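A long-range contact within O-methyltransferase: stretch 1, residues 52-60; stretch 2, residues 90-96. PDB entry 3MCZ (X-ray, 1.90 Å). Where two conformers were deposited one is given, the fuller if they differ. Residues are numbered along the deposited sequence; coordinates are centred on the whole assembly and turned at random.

Stretch 1 52-60: LTQTGRTPA
Stretch 2 (90-96) GDAFRNT

Residues 52-60 run antiparallel to residues 90-96, and together they bury 451 Å² of surface. Stretch 2 is a strand from Ala92 to Asn95; stretch 1 is mostly loop and meets it in a single antiparallel bridge before entering a helix at Pro59. The register places Gln54 near Asn95 (CA to CA 5.7 Å), Gly56 near Arg94 (4.4 Å) and Thr58 near Ala92 (4.4 Å).

Phe93, the residue most covered by the other stretch, forms the bridge with Arg57, their CA atoms 5.1 Å apart. Both backbones are extended, with phi/psi of -120/134 at Phe93 and -134/143 at Arg57, so each presents its NH and carbonyl to the other. Arg57 N donates to Phe93 O at 2.8 Å and Phe93 N donates to Arg57 O at 2.7 Å, both nearly straight at about 160°. CA-H...O contacts flank this pair of hydrogen bonds: Gly56 CA lies 3.4 Å from Phe93 O, and Ala92 CA 3.4 Å from Arg57 O. The CA-to-CB bond of the buried Phe93 runs sideways, and with chi1 -67° (m) and chi2 86° its CE1 lies 4.0 Å from Pro59 CG, an apolar contact between the aromatic ring and the methylene carbons of proline. Proline also suits the first turn of a helix, with phi -57°, while Thr58 before it (chi1 65°, p) serves as N-cap.

The second anchor is Thr53 with Asn95. Thr53 (phi/psi -88/17) is buried and its CA-to-CB bond points toward stretch 2; chi1 of 51° (p) places OG1 to donate to Asn95 OD1 at 2.6 Å. Asn95 (phi/psi -60/140; chi1 -66°, m; chi2 -19°) starts sideways, but its amide end comes nearer. Its backbone joins in as well: Asn95 N donates to Thr53 O at 2.9 Å and 155°. Threonine and asparagine thus pair through side chain and main chain together, and the short polar side chains satisfy hydrogen-bonding groups where Thr53 is buried. Arg94 CA adds a CA-H...O contact to Thr53 O at 3.5 Å.

Between the anchors, Gly56 (phi/psi -58/133) brings its CA to 3.9 Å from Arg94 CB. The Arg94 side chain (chi1 72°, p; chi2 and chi3 t) ends leading away, its long charged group suited to an exposed position. The CA-to-CB bond of Arg57 points away from stretch 2, and the side chain folds back within its own stretch: with chi1 -49° (m), chi2 -73° (m) and chi3 t, its NE donates to Leu52 O at 2.8 Å, tying the loop together behind the bridge.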

# COMPACT_ATOMS: atom_id res chain seq x y z
N LEU A 52 17.21 15.48 8.70
CA LEU A 52 18.42 15.14 9.47
C LEU A 52 19.52 14.57 8.58
O LEU A 52 20.70 14.90 8.75
CB LEU A 52 18.11 14.14 10.60
CG LEU A 52 19.24 13.90 11.61
CD1 LEU A 52 19.52 15.14 12.49
CD2 LEU A 52 18.93 12.68 12.47
N THR A 53 19.13 13.74 7.61
CA THR A 53 20.07 13.05 6.74
C THR A 53 20.46 13.87 5.50
O THR A 53 21.01 13.32 4.55
CB THR A 53 19.51 11.64 6.35
OG1 THR A 53 18.18 11.75 5.83
CG2 THR A 53 19.47 10.71 7.56
N GLN A 54 20.21 15.18 5.50
CA GLN A 54 20.77 16.08 4.47
C GLN A 54 22.30 16.04 4.52
O GLN A 54 22.98 16.26 3.51
CB GLN A 54 20.29 17.51 4.64
CG GLN A 54 18.87 17.75 4.09
CD GLN A 54 18.46 19.22 4.19
OE1 GLN A 54 18.40 19.78 5.29
NE2 GLN A 54 18.21 19.85 3.03
N THR A 55 22.83 15.75 5.69
CA THR A 55 24.22 15.37 5.79
C THR A 55 24.34 13.97 6.42
O THR A 55 23.39 13.48 7.04
CB THR A 55 25.05 16.44 6.51
OG1 THR A 55 26.42 16.08 6.45
CG2 THR A 55 24.59 16.61 7.96
N GLY A 56 25.47 13.32 6.21
CA GLY A 56 25.64 11.95 6.63
C GLY A 56 25.44 11.74 8.13
O GLY A 56 25.99 12.48 8.95
N ARG A 57 24.66 10.72 8.49
CA ARG A 57 24.47 10.38 9.89
C ARG A 57 24.61 8.88 10.12
O ARG A 57 24.11 8.07 9.30
CB ARG A 57 23.08 10.79 10.37
CG ARG A 57 22.67 12.19 10.03
CD ARG A 57 23.39 13.24 10.86
NE ARG A 57 22.78 14.54 10.59
CZ ARG A 57 23.07 15.69 11.20
NH1 ARG A 57 22.43 16.79 10.84
NH2 ARG A 57 23.99 15.75 12.15
N THR A 58 25.20 8.51 11.26
CA THR A 58 25.22 7.11 11.71
C THR A 58 23.89 6.77 12.38
O THR A 58 23.17 7.67 12.80
CB THR A 58 26.33 6.83 12.74
OG1 THR A 58 26.08 7.57 13.96
CG2 THR A 58 27.69 7.17 12.17
N PRO A 59 23.57 5.47 12.49
CA PRO A 59 22.37 5.10 13.27
C PRO A 59 22.40 5.60 14.71
O PRO A 59 21.35 6.01 15.22
CB PRO A 59 22.35 3.57 13.21
CG PRO A 59 23.13 3.21 11.99
CD PRO A 59 24.17 4.31 11.80
N ALA A 60 23.57 5.60 15.35
CA ALA A 60 23.71 6.21 16.69
C ALA A 60 23.27 7.67 16.71
O ALA A 60 22.58 8.08 17.65
CB ALA A 60 25.13 6.12 17.20
N GLY A 90 30.22 4.00 4.28
CA GLY A 90 30.83 3.53 5.52
C GLY A 90 29.71 3.12 6.46
O GLY A 90 28.90 2.27 6.09
N ASP A 91 29.65 3.74 7.64
CA ASP A 91 28.54 3.54 8.57
C ASP A 91 27.51 4.69 8.57
O ASP A 91 26.62 4.69 9.39
CB ASP A 91 29.07 3.37 9.99
CG ASP A 91 29.85 2.08 10.17
OD1 ASP A 91 29.58 1.09 9.45
OD2 ASP A 91 30.75 2.05 11.05
N ALA A 92 27.66 5.65 7.65
CA ALA A 92 26.80 6.83 7.61
C ALA A 92 25.75 6.75 6.48
O ALA A 92 25.99 6.17 5.42
CB ALA A 92 27.66 8.11 7.47
N PHE A 93 24.61 7.38 6.73
CA PHE A 93 23.52 7.44 5.78
C PHE A 93 23.22 8.88 5.45
O PHE A 93 23.10 9.72 6.35
CB PHE A 93 22.25 6.83 6.39
CG PHE A 93 22.34 5.34 6.62
CD1 PHE A 93 22.88 4.85 7.79
CD2 PHE A 93 21.87 4.44 5.67
CE1 PHE A 93 22.96 3.48 8.02
CE2 PHE A 93 21.93 3.06 5.92
CZ PHE A 93 22.50 2.60 7.09
N ARG A 94 23.08 9.14 4.15
CA ARG A 94 22.76 10.47 3.65
C ARG A 94 21.75 10.35 2.52
O ARG A 94 21.63 9.31 1.87
CB ARG A 94 24.03 11.21 3.19
CG ARG A 94 24.64 10.69 1.90
CD ARG A 94 25.85 11.53 1.47
NE ARG A 94 26.36 11.08 0.18
CZ ARG A 94 27.05 9.96 0.01
NH1 ARG A 94 27.32 9.19 1.06
NH2 ARG A 94 27.47 9.61 -1.20
N ASN A 95 20.99 11.43 2.31
CA ASN A 95 19.97 11.48 1.28
C ASN A 95 20.49 11.27 -0.12
O ASN A 95 21.51 11.83 -0.50
CB ASN A 95 19.26 12.83 1.29
CG ASN A 95 18.47 13.06 2.54
OD1 ASN A 95 18.15 12.12 3.26
ND2 ASN A 95 18.12 14.32 2.79
N THR A 96 19.73 10.52 -0.90
CA THR A 96 19.96 10.44 -2.33
C THR A 96 19.43 11.70 -3.01
O THR A 96 18.75 12.52 -2.38
CB THR A 96 19.25 9.26 -2.93
OG1 THR A 96 17.85 9.35 -2.62
CG2 THR A 96 19.85 7.97 -2.36